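Local atomic coordinates of class I phosphodiesterase PDEB1 (Leishmania major, PDB entry 2R8Q), a protein that belongs to the class I phosphodiesterase family and folds its catalytic domain as an all-helical bundle around a metal site and a ligand pocket. Residues A[34-39]-A[45-50]; A[54-59]-A[89-94]; A[282-285]-A[289-292]. One frame throughout, in Å; residues are numbered along the deposited sequence.

Interaction 1 (A[34-39]-A[45-50]); sequences GAYDFT and LFEVRE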
ATOM      1  N   GLY A  34      21.194 -13.166  33.751  1.00 39.81           N
ATOM      2  CA  GLY A  34      21.805 -11.855  33.852  1.00 38.53           C
ATOM      3  C   GLY A  34      23.019 -11.859  32.951  1.00 37.84           C
ATOM      4  O   GLY A  34      23.969 -11.103  33.150  1.00 38.92           O
ATOM      5  N   ALA A  35      22.971 -12.727  31.945  1.00 36.02           N
ATOM      6  CA  ALA A  35      24.065 -12.884  31.000  1.00 35.04           C
ATOM      7  C   ALA A  35      24.141 -11.787  29.949  1.00 33.35           C
ATOM      8  O   ALA A  35      25.147 -11.674  29.247  1.00 34.69           O
ATOM      9  CB  ALA A  35      23.960 -14.242  30.318  1.00 35.30           C
ATOM     10  N   TYR A  36      23.091 -10.979  29.832  1.00 31.62           N
ATOM     11  CA  TYR A  36      23.088  -9.918  28.831  1.00 29.24           C
ATOM     12  C   TYR A  36      22.600  -8.569  29.336  1.00 27.28           C
ATOM     13  O   TYR A  36      21.775  -8.489  30.245  1.00 29.36           O
ATOM     14  CB  TYR A  36      22.216 -10.309  27.633  1.00 28.92           C
ATOM     15  CG  TYR A  36      22.487 -11.682  27.069  1.00 29.03           C
ATOM     16  CD1 TYR A  36      21.825 -12.805  27.566  1.00 30.14           C
ATOM     17  CD2 TYR A  36      23.412 -11.863  26.045  1.00 29.49           C
ATOM     18  CE1 TYR A  36      22.080 -14.077  27.051  1.00 30.16           C
ATOM     19  CE2 TYR A  36      23.675 -13.127  25.525  1.00 29.45           C
ATOM     20  CZ  TYR A  36      23.006 -14.228  26.032  1.00 30.28           C
ATOM     21  OH  TYR A  36      23.268 -15.475  25.514  1.00 31.57           O
ATOM     22  N   ASP A  37      23.123  -7.510  28.728  1.00 25.22           N
ATOM     23  CA  ASP A  37      22.718  -6.148  29.049  1.00 23.61           C
ATOM     24  C   ASP A  37      22.201  -5.599  27.729  1.00 20.97           C
ATOM     25  O   ASP A  37      22.980  -5.163  26.884  1.00 20.41           O
ATOM     26  CB  ASP A  37      23.902  -5.306  29.520  1.00 24.12           C
ATOM     27  CG  ASP A  37      23.508  -3.874  29.827  1.00 25.63           C
ATOM     28  OD1 ASP A  37      22.320  -3.526  29.639  1.00 26.06           O
ATOM     29  OD2 ASP A  37      24.382  -3.092  30.255  1.00 28.63           O
ATOM     30  N   PHE A  38      20.886  -5.636  27.551  1.00 20.95           N
ATOM     31  CA  PHE A  38      20.275  -5.171  26.312  1.00 20.17           C
ATOM     32  C   PHE A  38      20.434  -3.671  26.070  1.00 20.75           C
ATOM     33  O   PHE A  38      20.151  -3.188  24.975  1.00 19.94           O
ATOM     34  CB  PHE A  38      18.794  -5.554  26.300  1.00 19.87           C
ATOM     35  CG  PHE A  38      18.550  -7.034  26.444  1.00 20.13           C
ATOM     36  CD1 PHE A  38      17.430  -7.505  27.123  1.00 20.53           C
ATOM     37  CD2 PHE A  38      19.439  -7.960  25.899  1.00 19.67           C
ATOM     38  CE1 PHE A  38      17.198  -8.873  27.262  1.00 21.01           C
ATOM     39  CE2 PHE A  38      19.215  -9.331  26.033  1.00 20.28           C
ATOM     40  CZ  PHE A  38      18.092  -9.787  26.716  1.00 19.88           C
ATOM     41  N   THR A  39      20.897  -2.936  27.078  1.00 21.37           N
ATOM     42  CA  THR A  39      21.079  -1.494  26.925  1.00 20.52           C
ATOM     43  C   THR A  39      22.504  -1.135  26.511  1.00 20.38           C
ATOM     44  O   THR A  39      22.812   0.033  26.295  1.00 21.67           O
ATOM     45  CB  THR A  39      20.775  -0.724  28.238  1.00 22.38           C
ATOM     46  OG1 THR A  39      21.820  -0.965  29.190  1.00 23.22           O
ATOM     47  CG2 THR A  39      19.449  -1.166  28.828  1.00 21.57           C
ATOM     48  N   LEU A  45      23.664  -9.731  19.478  1.00 16.44           N
ATOM     49  CA  LEU A  45      22.481 -10.517  19.150  1.00 15.63           C
ATOM     50  C   LEU A  45      22.818 -11.887  18.566  1.00 15.76           C
ATOM     51  O   LEU A  45      22.030 -12.820  18.691  1.00 16.99           O
ATOM     52  CB  LEU A  45      21.573  -9.737  18.185  1.00 15.69           C
ATOM     53  CG  LEU A  45      20.238 -10.386  17.792  1.00 14.28           C
ATOM     54  CD1 LEU A  45      19.381 -10.654  19.028  1.00 16.66           C
ATOM     55  CD2 LEU A  45      19.499  -9.456  16.836  1.00 15.57           C
ATOM     56  N   PHE A  46      23.978 -12.018  17.926  1.00 16.34           N
ATOM     57  CA  PHE A  46      24.345 -13.313  17.361  1.00 16.59           C
ATOM     58  C   PHE A  46      24.578 -14.340  18.459  1.00 18.45           C
ATOM     59  O   PHE A  46      24.335 -15.528  18.260  1.00 19.29           O
ATOM     60  CB  PHE A  46      25.594 -13.207  16.481  1.00 16.58           C
ATOM     61  CG  PHE A  46      25.350 -12.532  15.164  1.00 16.61           C
ATOM     62  CD1 PHE A  46      25.694 -11.198  14.978  1.00 15.95           C
ATOM     63  CD2 PHE A  46      24.755 -13.227  14.113  1.00 16.51           C
ATOM     64  CE1 PHE A  46      25.449 -10.562  13.763  1.00 16.51           C
ATOM     65  CE2 PHE A  46      24.503 -12.602  12.893  1.00 16.58           C
ATOM     66  CZ  PHE A  46      24.854 -11.264  12.718  1.00 15.68           C
ATOM     67  N   GLU A  47      25.046 -13.880  19.614  1.00 19.45           N
ATOM     68  CA  GLU A  47      25.292 -14.781  20.736  1.00 20.85           C
ATOM     69  C   GLU A  47      23.960 -15.377  21.180  1.00 21.27           C
ATOM     70  O   GLU A  47      23.852 -16.582  21.406  1.00 21.99           O
ATOM     71  CB  GLU A  47      25.931 -14.025  21.898  1.00 23.67           C
ATOM     72  CG  GLU A  47      26.460 -14.928  22.997  1.00 30.88           C
ATOM     73  CD  GLU A  47      26.869 -14.155  24.233  1.00 34.23           C
ATOM     74  OE1 GLU A  47      27.470 -13.070  24.084  1.00 35.61           O
ATOM     75  OE2 GLU A  47      26.594 -14.637  25.353  1.00 37.65           O
ATOM     76  N   VAL A  48      22.947 -14.522  21.302  1.00 20.23           N
ATOM     77  CA  VAL A  48      21.615 -14.966  21.699  1.00 19.13           C
ATOM     78  C   VAL A  48      21.042 -15.937  20.669  1.00 18.79           C
ATOM     79  O   VAL A  48      20.443 -16.951  21.026  1.00 19.99           O
ATOM     80  CB  VAL A  48      20.644 -13.767  21.843  1.00 17.46           C
ATOM     81  CG1 VAL A  48      19.222 -14.265  22.053  1.00 19.01           C
ATOM     82  CG2 VAL A  48      21.071 -12.891  23.005  1.00 19.20           C
ATOM     83  N   ARG A  49      21.227 -15.626  19.391  1.00 18.59           N
ATOM     84  CA  ARG A  49      20.716 -16.474  18.320  1.00 18.25           C
ATOM     85  C   ARG A  49      21.350 -17.857  18.311  1.00 19.73           C
ATOM     86  O   ARG A  49      20.667 -18.863  18.132  1.00 20.53           O
ATOM     87  CB  ARG A  49      20.943 -15.805  16.961  1.00 19.17           C
ATOM     88  CG  ARG A  49      20.084 -14.574  16.742  1.00 18.71           C
ATOM     89  CD  ARG A  49      20.490 -13.839  15.480  1.00 19.22           C
ATOM     90  NE  ARG A  49      20.271 -14.627  14.269  1.00 19.29           N
ATOM     91  CZ  ARG A  49      20.541 -14.186  13.043  1.00 20.69           C
ATOM     92  NH1 ARG A  49      21.039 -12.969  12.874  1.00 19.46           N
ATOM     93  NH2 ARG A  49      20.309 -14.955  11.987  1.00 21.92           N
ATOM     94  N   GLU A  50      22.660 -17.903  18.521  1.00 21.22           N
ATOM     95  CA  GLU A  50      23.382 -19.166  18.510  1.00 23.41           C
ATOM     96  C   GLU A  50      23.076 -20.068  19.700  1.00 23.25           C
ATOM     97  O   GLU A  50      23.017 -21.287  19.556  1.00 22.22           O
ATOM     98  CB  GLU A  50      24.889 -18.898  18.453  1.00 25.27           C
ATOM     99  CG  GLU A  50      25.741 -20.156  18.409  1.00 34.02           C
ATOM    100  CD  GLU A  50      27.227 -19.856  18.367  1.00 36.91           C
ATOM    101  OE1 GLU A  50      27.736 -19.229  19.323  1.00 39.22           O
ATOM    102  OE2 GLU A  50      27.885 -20.253  17.379  1.00 40.00           O
TER

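Interaction 2 (A[54-59]-A[89-94]); sequences EPMDAA and QCRRRY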
ATOM      1  N   GLU A  54      15.204 -21.645  20.586  1.00 19.24           N
ATOM      2  CA  GLU A  54      14.102 -20.934  19.942  1.00 19.54           C
ATOM      3  C   GLU A  54      14.602 -19.500  19.778  1.00 17.74           C
ATOM      4  O   GLU A  54      14.183 -18.593  20.496  1.00 17.96           O
ATOM      5  CB  GLU A  54      12.855 -20.951  20.832  1.00 20.40           C
ATOM      6  CG  GLU A  54      12.251 -22.331  21.067  1.00 22.83           C
ATOM      7  CD  GLU A  54      11.623 -22.926  19.820  1.00 25.92           C
ATOM      8  OE1 GLU A  54      11.498 -22.208  18.804  1.00 27.87           O
ATOM      9  OE2 GLU A  54      11.242 -24.117  19.858  1.00 29.59           O
ATOM     10  N   PRO A  55      15.517 -19.280  18.825  1.00 17.30           N
ATOM     11  CA  PRO A  55      16.085 -17.952  18.577  1.00 15.93           C
ATOM     12  C   PRO A  55      15.095 -16.842  18.236  1.00 15.51           C
ATOM     13  O   PRO A  55      15.310 -15.690  18.609  1.00 16.78           O
ATOM     14  CB  PRO A  55      17.110 -18.219  17.472  1.00 16.82           C
ATOM     15  CG  PRO A  55      16.504 -19.362  16.720  1.00 17.64           C
ATOM     16  CD  PRO A  55      15.996 -20.257  17.829  1.00 16.53           C
ATOM     17  N   MET A  56      14.016 -17.171  17.530  1.00 15.57           N
ATOM     18  CA  MET A  56      13.023 -16.153  17.197  1.00 15.93           C
ATOM     19  C   MET A  56      12.283 -15.712  18.456  1.00 16.73           C
ATOM     20  O   MET A  56      11.923 -14.540  18.593  1.00 15.91           O
ATOM     21  CB  MET A  56      12.031 -16.681  16.165  1.00 16.81           C
ATOM     22  CG  MET A  56      12.566 -16.674  14.741  1.00 17.64           C
ATOM     23  SD  MET A  56      12.742 -14.979  14.121  1.00 20.54           S
ATOM     24  CE  MET A  56      13.631 -15.257  12.594  1.00 26.19           C
ATOM     25  N   ASP A  57      12.048 -16.648  19.372  1.00 16.81           N
ATOM     26  CA  ASP A  57      11.373 -16.311  20.623  1.00 16.88           C
ATOM     27  C   ASP A  57      12.324 -15.494  21.495  1.00 15.65           C
ATOM     28  O   ASP A  57      11.923 -14.519  22.134  1.00 16.07           O
ATOM     29  CB  ASP A  57      10.942 -17.576  21.381  1.00 16.54           C
ATOM     30  CG  ASP A  57       9.779 -18.294  20.723  1.00 18.39           C
ATOM     31  OD1 ASP A  57       8.956 -17.633  20.057  1.00 18.89           O
ATOM     32  OD2 ASP A  57       9.673 -19.528  20.892  1.00 20.07           O
ATOM     33  N   ALA A  58      13.594 -15.890  21.521  1.00 14.83           N
ATOM     34  CA  ALA A  58      14.586 -15.170  22.308  1.00 15.61           C
ATOM     35  C   ALA A  58      14.741 -13.737  21.787  1.00 15.90           C
ATOM     36  O   ALA A  58      14.843 -12.797  22.567  1.00 15.01           O
ATOM     37  CB  ALA A  58      15.926 -15.908  22.261  1.00 16.44           C
ATOM     38  N   ALA A  59      14.758 -13.574  20.468  1.00 16.00           N
ATOM     39  CA  ALA A  59      14.891 -12.245  19.874  1.00 15.99           C
ATOM     40  C   ALA A  59      13.693 -11.366  20.238  1.00 15.69           C
ATOM     41  O   ALA A  59      13.844 -10.178  20.513  1.00 15.58           O
ATOM     42  CB  ALA A  59      15.020 -12.362  18.359  1.00 16.00           C
ATOM     43  N   GLN A  89       3.314  -9.616  16.147  1.00 16.04           N
ATOM     44  CA  GLN A  89       2.640  -9.342  14.883  1.00 15.53           C
ATOM     45  C   GLN A  89       3.691  -8.851  13.890  1.00 15.87           C
ATOM     46  O   GLN A  89       3.612  -9.142  12.697  1.00 16.68           O
ATOM     47  CB  GLN A  89       1.538  -8.292  15.067  1.00 16.30           C
ATOM     48  CG  GLN A  89       0.293  -8.820  15.794  1.00 17.76           C
ATOM     49  CD  GLN A  89      -0.547  -9.767  14.944  1.00 20.56           C
ATOM     50  OE1 GLN A  89      -0.145 -10.174  13.853  1.00 21.79           O
ATOM     51  NE2 GLN A  89      -1.727 -10.127  15.451  1.00 20.01           N
ATOM     52  N   CYS A  90       4.680  -8.110  14.385  1.00 15.94           N
ATOM     53  CA  CYS A  90       5.757  -7.634  13.518  1.00 15.72           C
ATOM     54  C   CYS A  90       6.586  -8.837  13.058  1.00 14.62           C
ATOM     55  O   CYS A  90       6.871  -8.999  11.869  1.00 13.79           O
ATOM     56  CB  CYS A  90       6.668  -6.649  14.264  1.00 14.28           C
ATOM     57  SG  CYS A  90       5.998  -4.976  14.503  1.00 15.87           S
ATOM     58  N   ARG A  91       6.962  -9.688  14.007  1.00 15.36           N
ATOM     59  CA  ARG A  91       7.771 -10.861  13.701  1.00 15.02           C
ATOM     60  C   ARG A  91       7.153 -11.720  12.600  1.00 16.80           C
ATOM     61  O   ARG A  91       7.857 -12.218  11.716  1.00 16.37           O
ATOM     62  CB  ARG A  91       7.971 -11.695  14.971  1.00 14.85           C
ATOM     63  CG  ARG A  91       8.993 -12.809  14.816  1.00 16.07           C
ATOM     64  CD  ARG A  91       9.175 -13.590  16.107  1.00 15.75           C
ATOM     65  NE  ARG A  91       8.009 -14.412  16.421  1.00 17.08           N
ATOM     66  CZ  ARG A  91       7.935 -15.228  17.467  1.00 16.82           C
ATOM     67  NH1 ARG A  91       8.956 -15.329  18.304  1.00 16.66           N
ATOM     68  NH2 ARG A  91       6.843 -15.958  17.666  1.00 18.14           N
ATOM     69  N   ARG A  92       5.835 -11.888  12.654  1.00 16.43           N
ATOM     70  CA  ARG A  92       5.117 -12.695  11.672  1.00 18.40           C
ATOM     71  C   ARG A  92       5.263 -12.185  10.246  1.00 18.41           C
ATOM     72  O   ARG A  92       5.119 -12.947   9.290  1.00 19.17           O
ATOM     73  CB  ARG A  92       3.621 -12.722  11.989  1.00 20.25           C
ATOM     74  CG  ARG A  92       3.213 -13.538  13.186  1.00 26.29           C
ATOM     75  CD  ARG A  92       1.709 -13.417  13.378  1.00 27.46           C
ATOM     76  NE  ARG A  92       1.211 -14.294  14.430  1.00 31.25           N
ATOM     77  CZ  ARG A  92      -0.066 -14.372  14.791  1.00 32.31           C
ATOM     78  NH1 ARG A  92      -0.974 -13.621  14.183  1.00 33.01           N
ATOM     79  NH2 ARG A  92      -0.436 -15.205  15.753  1.00 33.87           N
ATOM     80  N   ARG A  93       5.540 -10.894  10.106  1.00 17.80           N
ATOM     81  CA  ARG A  93       5.639 -10.298   8.786  1.00 16.96           C
ATOM     82  C   ARG A  93       7.038 -10.183   8.191  1.00 18.36           C
ATOM     83  O   ARG A  93       7.218  -9.589   7.125  1.00 18.71           O
ATOM     84  CB  ARG A  93       4.917  -8.948   8.794  1.00 19.19           C
ATOM     85  CG  ARG A  93       3.405  -9.129   8.981  1.00 20.22           C
ATOM     86  CD  ARG A  93       2.678  -7.813   9.179  1.00 25.37           C
ATOM     87  NE  ARG A  93       1.224  -7.977   9.220  1.00 27.02           N
ATOM     88  CZ  ARG A  93       0.545  -8.583  10.194  1.00 28.12           C
ATOM     89  NH1 ARG A  93       1.175  -9.106  11.241  1.00 25.50           N
ATOM     90  NH2 ARG A  93      -0.778  -8.654  10.124  1.00 28.99           N
ATOM     91  N   TYR A  94       8.027 -10.752   8.874  1.00 16.21           N
ATOM     92  CA  TYR A  94       9.381 -10.758   8.344  1.00 15.67           C
ATOM     93  C   TYR A  94       9.617 -12.128   7.728  1.00 17.17           C
ATOM     94  O   TYR A  94       9.230 -13.160   8.291  1.00 19.46           O
ATOM     95  CB  TYR A  94      10.422 -10.461   9.433  1.00 14.92           C
ATOM     96  CG  TYR A  94      10.455  -8.993   9.781  1.00 13.73           C
ATOM     97  CD1 TYR A  94       9.729  -8.494  10.864  1.00 14.04           C
ATOM     98  CD2 TYR A  94      11.114  -8.081   8.954  1.00 12.97           C
ATOM     99  CE1 TYR A  94       9.650  -7.119  11.110  1.00 14.89           C
ATOM    100  CE2 TYR A  94      11.037  -6.709   9.189  1.00 13.48           C
ATOM    101  CZ  TYR A  94      10.303  -6.234  10.262  1.00 14.03           C
ATOM    102  OH  TYR A  94      10.176  -4.876  10.459  1.00 14.31           O
TER
HETATM  103  O   HOH W   1       6.186 -17.385  20.113  1.00 21.50           O

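Interaction 3 (A[282-285]-A[289-292]); sequences MEKE and EVLP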
ATOM      1  N   MET A 282      18.669 -14.023  -8.708  1.00 22.83           N
ATOM      2  CA  MET A 282      17.329 -13.811  -9.248  1.00 22.69           C
ATOM      3  C   MET A 282      17.366 -12.908 -10.472  1.00 22.18           C
ATOM      4  O   MET A 282      16.585 -13.093 -11.408  1.00 22.39           O
ATOM      5  CB  MET A 282      16.408 -13.202  -8.188  1.00 24.78           C
ATOM      6  CG  MET A 282      16.005 -14.176  -7.097  1.00 27.61           C
ATOM      7  SD  MET A 282      14.844 -13.454  -5.924  1.00 31.97           S
ATOM      8  CE  MET A 282      15.966 -12.788  -4.723  1.00 29.78           C
ATOM      9  N   GLU A 283      18.268 -11.931 -10.469  1.00 21.47           N
ATOM     10  CA  GLU A 283      18.387 -11.023 -11.601  1.00 20.93           C
ATOM     11  C   GLU A 283      18.912 -11.774 -12.820  1.00 22.35           C
ATOM     12  O   GLU A 283      18.492 -11.508 -13.947  1.00 22.81           O
ATOM     13  CB  GLU A 283      19.303  -9.847 -11.247  1.00 20.25           C
ATOM     14  CG  GLU A 283      18.736  -8.985 -10.123  1.00 21.18           C
ATOM     15  CD  GLU A 283      19.642  -7.842  -9.725  1.00 21.22           C
ATOM     16  OE1 GLU A 283      20.871  -8.057  -9.650  1.00 22.26           O
ATOM     17  OE2 GLU A 283      19.123  -6.735  -9.469  1.00 21.91           O
ATOM     18  N   LYS A 284      19.821 -12.718 -12.597  1.00 23.18           N
ATOM     19  CA  LYS A 284      20.365 -13.504 -13.696  1.00 23.22           C
ATOM     20  C   LYS A 284      19.257 -14.368 -14.284  1.00 24.73           C
ATOM     21  O   LYS A 284      19.206 -14.594 -15.493  1.00 26.28           O
ATOM     22  CB  LYS A 284      21.509 -14.395 -13.210  1.00 22.06           C
ATOM     23  CG  LYS A 284      22.727 -13.623 -12.729  1.00 23.30           C
ATOM     24  CD  LYS A 284      23.834 -14.554 -12.273  1.00 26.42           C
ATOM     25  CE  LYS A 284      25.012 -13.767 -11.720  1.00 27.25           C
ATOM     26  NZ  LYS A 284      26.122 -14.669 -11.297  1.00 29.53           N
ATOM     27  N   GLU A 285      18.364 -14.845 -13.423  1.00 24.78           N
ATOM     28  CA  GLU A 285      17.259 -15.684 -13.869  1.00 27.02           C
ATOM     29  C   GLU A 285      16.219 -14.881 -14.640  1.00 26.27           C
ATOM     30  O   GLU A 285      15.485 -15.431 -15.461  1.00 25.98           O
ATOM     31  CB  GLU A 285      16.602 -16.373 -12.671  1.00 30.29           C
ATOM     32  CG  GLU A 285      17.514 -17.359 -11.957  1.00 36.58           C
ATOM     33  CD  GLU A 285      16.818 -18.076 -10.818  1.00 41.24           C
ATOM     34  OE1 GLU A 285      15.803 -18.760 -11.076  1.00 44.59           O
ATOM     35  OE2 GLU A 285      17.287 -17.959  -9.664  1.00 43.92           O
ATOM     36  N   GLU A 289      20.474  -6.804 -15.661  1.00 26.23           N
ATOM     37  CA  GLU A 289      21.819  -6.454 -15.219  1.00 28.25           C
ATOM     38  C   GLU A 289      22.080  -6.775 -13.752  1.00 26.53           C
ATOM     39  O   GLU A 289      21.230  -6.546 -12.890  1.00 26.01           O
ATOM     40  CB  GLU A 289      22.073  -4.965 -15.464  1.00 32.87           C
ATOM     41  CG  GLU A 289      23.397  -4.457 -14.912  1.00 38.08           C
ATOM     42  CD  GLU A 289      23.580  -2.967 -15.126  1.00 42.16           C
ATOM     43  OE1 GLU A 289      23.657  -2.536 -16.297  1.00 45.52           O
ATOM     44  OE2 GLU A 289      23.642  -2.225 -14.121  1.00 44.90           O
ATOM     45  N   VAL A 290      23.269  -7.304 -13.484  1.00 24.56           N
ATOM     46  CA  VAL A 290      23.678  -7.648 -12.128  1.00 23.45           C
ATOM     47  C   VAL A 290      24.925  -6.838 -11.795  1.00 24.23           C
ATOM     48  O   VAL A 290      25.945  -6.965 -12.472  1.00 24.72           O
ATOM     49  CB  VAL A 290      24.027  -9.150 -12.001  1.00 23.99           C
ATOM     50  CG1 VAL A 290      24.441  -9.473 -10.575  1.00 24.33           C
ATOM     51  CG2 VAL A 290      22.838  -9.998 -12.415  1.00 22.73           C
ATOM     52  N   LEU A 291      24.839  -6.001 -10.767  1.00 24.20           N
ATOM     53  CA  LEU A 291      25.982  -5.191 -10.360  1.00 23.86           C
ATOM     54  C   LEU A 291      26.976  -6.080  -9.610  1.00 23.60           C
ATOM     55  O   LEU A 291      26.586  -7.051  -8.964  1.00 22.52           O
ATOM     56  CB  LEU A 291      25.520  -4.024  -9.480  1.00 25.99           C
ATOM     57  CG  LEU A 291      24.558  -3.044 -10.163  1.00 26.39           C
ATOM     58  CD1 LEU A 291      24.207  -1.915  -9.208  1.00 28.68           C
ATOM     59  CD2 LEU A 291      25.194  -2.491 -11.430  1.00 28.97           C
ATOM     60  N   PRO A 292      28.278  -5.755  -9.683  1.00 22.34           N
ATOM     61  CA  PRO A 292      29.328  -6.533  -9.016  1.00 23.24           C
ATOM     62  C   PRO A 292      29.030  -6.954  -7.582  1.00 22.69           C
ATOM     63  O   PRO A 292      29.261  -8.101  -7.205  1.00 23.96           O
ATOM     64  CB  PRO A 292      30.539  -5.607  -9.099  1.00 22.91           C
ATOM     65  CG  PRO A 292      30.327  -4.915 -10.396  1.00 22.77           C
ATOM     66  CD  PRO A 292      28.852  -4.571 -10.347  1.00 23.78           C
TER
HETATM   67  O   HOH W   2      22.376  -5.882  -9.118  1.00 29.29           O

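Interaction 1 (A[34-39]-A[45-50])
Tyr36 swings its ring toward helix 45-51 by setting CG opposite its own carbonyl carbon, chi1 -49°, and Val48 meets it with its CG2 methyl. That methyl lies over one face of the tyrosine ring. It sits 3.9 Å from the centroid of the Tyr36 ring, but displaced toward the rim, so that its closest ring atom is CE2, with Val48 CG2 and Tyr36 CE2 3.6 Å apart. This is a CH-pi contact, and it makes up the apolar half of the meeting.

The polar half comes from one residue earlier on the helix. Glu47 sends CG away from its backbone N, chi1 -169°, and runs on extended, which carries the carboxylate to the CE2 and OH corner of the ring. Glu47 OE2 comes within 3.3 Å of Tyr36 CE2 and stands 3.4 Å from Tyr36 OH. The carboxylate plane is turned 45° from the ring plane and approaches it at a slant. The stronger partner of OE2 is Lys51, one turn further along the same helix, with which it forms a salt bridge.

Beyond Tyr36, the loop is shaped by an Asx turn: Asp37 OD1 accepts from Thr39 N at 3.0 Å and also from the hydroxyl of the same threonine, Thr39 OG1, at 2.6 Å. Phe43 and Tyr52 also touch Tyr36. The contact thus packs the loop ahead of helix 45-51 against the first turn of that helix. Its chemistry is mixed: a buried valine methyl supports the ring from one face, and a carboxylate already engaged by a lysine flanks the CE2 and hydroxyl side of the ring; the salt bridge to Lys51 probably balances part of the negative charge there.

Interaction 2 (A[54-59]-A[89-94])
Arg91 and Asp57 form the salt bridge that ties helix 80-92 to helix 55-68. Arg91 NH1 donates to Asp57 OD1 at 2.9 Å with an N-H...O angle of 157°, reaching the oxygen on its anti side, 22° out of the carboxylate plane. The two flat groups are twisted 39° apart, and the carboxylate meets the guanidinium through this one oxygen. The same nitrogen, Arg91 NH1, also gives a weak bond of 3.1 Å to Met56 O, which lies at the guanidinium edge. A water bridges the same pair: it donates to Asp57 OD1 at 2.8 Å and accepts from Arg91 NH2 at 2.9 Å.

The arginine reaches across because its chain runs straight through chi1 and chi2, then bends at chi3 to bring NH1 against the first turn of helix 55-68. Beyond these bonds the two segments meet more loosely, as where Met56 CB lies 4.0 Å from Arg91 NH1. Around the pair, Phe102 touches Arg91, Tyr103 touches Met56, and Ala26 and Val27 of helix 21-28 lie against Asp57.

At this surface contact, one NH1 serves both a side-chain charge and a main-chain carbonyl, while the water joins NH2 to the same carboxylate oxygen; together these bonds should restrict rotation of the guanidinium and join the two helices chiefly by polar means.

Interaction 3 (A[282-285]-A[289-292])
Where helix 262-285 ends, the chain turns back on itself, and residues 289-292 of the loop that follows lie against the last turn of that helix. Val290 makes the apolar contact. Its CG2 methyl fits between two neighbouring helix residues, 3.6 Å from Lys284 CG and 3.7 Å from Glu283 CB. The Lys284 chain, extended beyond CG, passes the valine at about a right angle, and its amino group goes on to a salt bridge with Asp295.

Glu283 is the buried residue of the group. Its CG lies opposite the carbonyl carbon, chi1 -64°, and the extended chain carries the carboxylate alongside the loop backbone, with Glu283 OE1 3.6 Å from Glu289 O. A water bridges the two segments there: it donates to Glu283 OE1 at 2.7 Å and accepts from Leu291 N at 3.0 Å. The other oxygen, OE2, takes a hydrogen bond from Gln279 on the preceding turn, and Phe151 of helix 149-154 packs against the same side chain.

With one carboxylate oxygen held by a glutamine amide and the other by a bridging water, the buried acid is provided with donors on both oxygens, and the loop backbone is connected to the helix through solvent as well as through the valine methyl.

Interactions 1 and 2 are neighbours: helix 45-51 is followed directly by helix 55-68, and they touch where Val48 CG1 packs on Ala58 CB at 3.7 Å. Interaction 3 stands apart, about 36 Å from interaction 1 and about 30 Å from interaction 2, centre to centre. Interactions 1 and 3 each fold a loop against an adjoining helix and are partly buried, yet the first relies on a ring face and the third on a methyl and a bridging water. Interaction 2 is the surface contact, joining two helices distant in sequence through ionic and hydrogen bonds with little apolar packing.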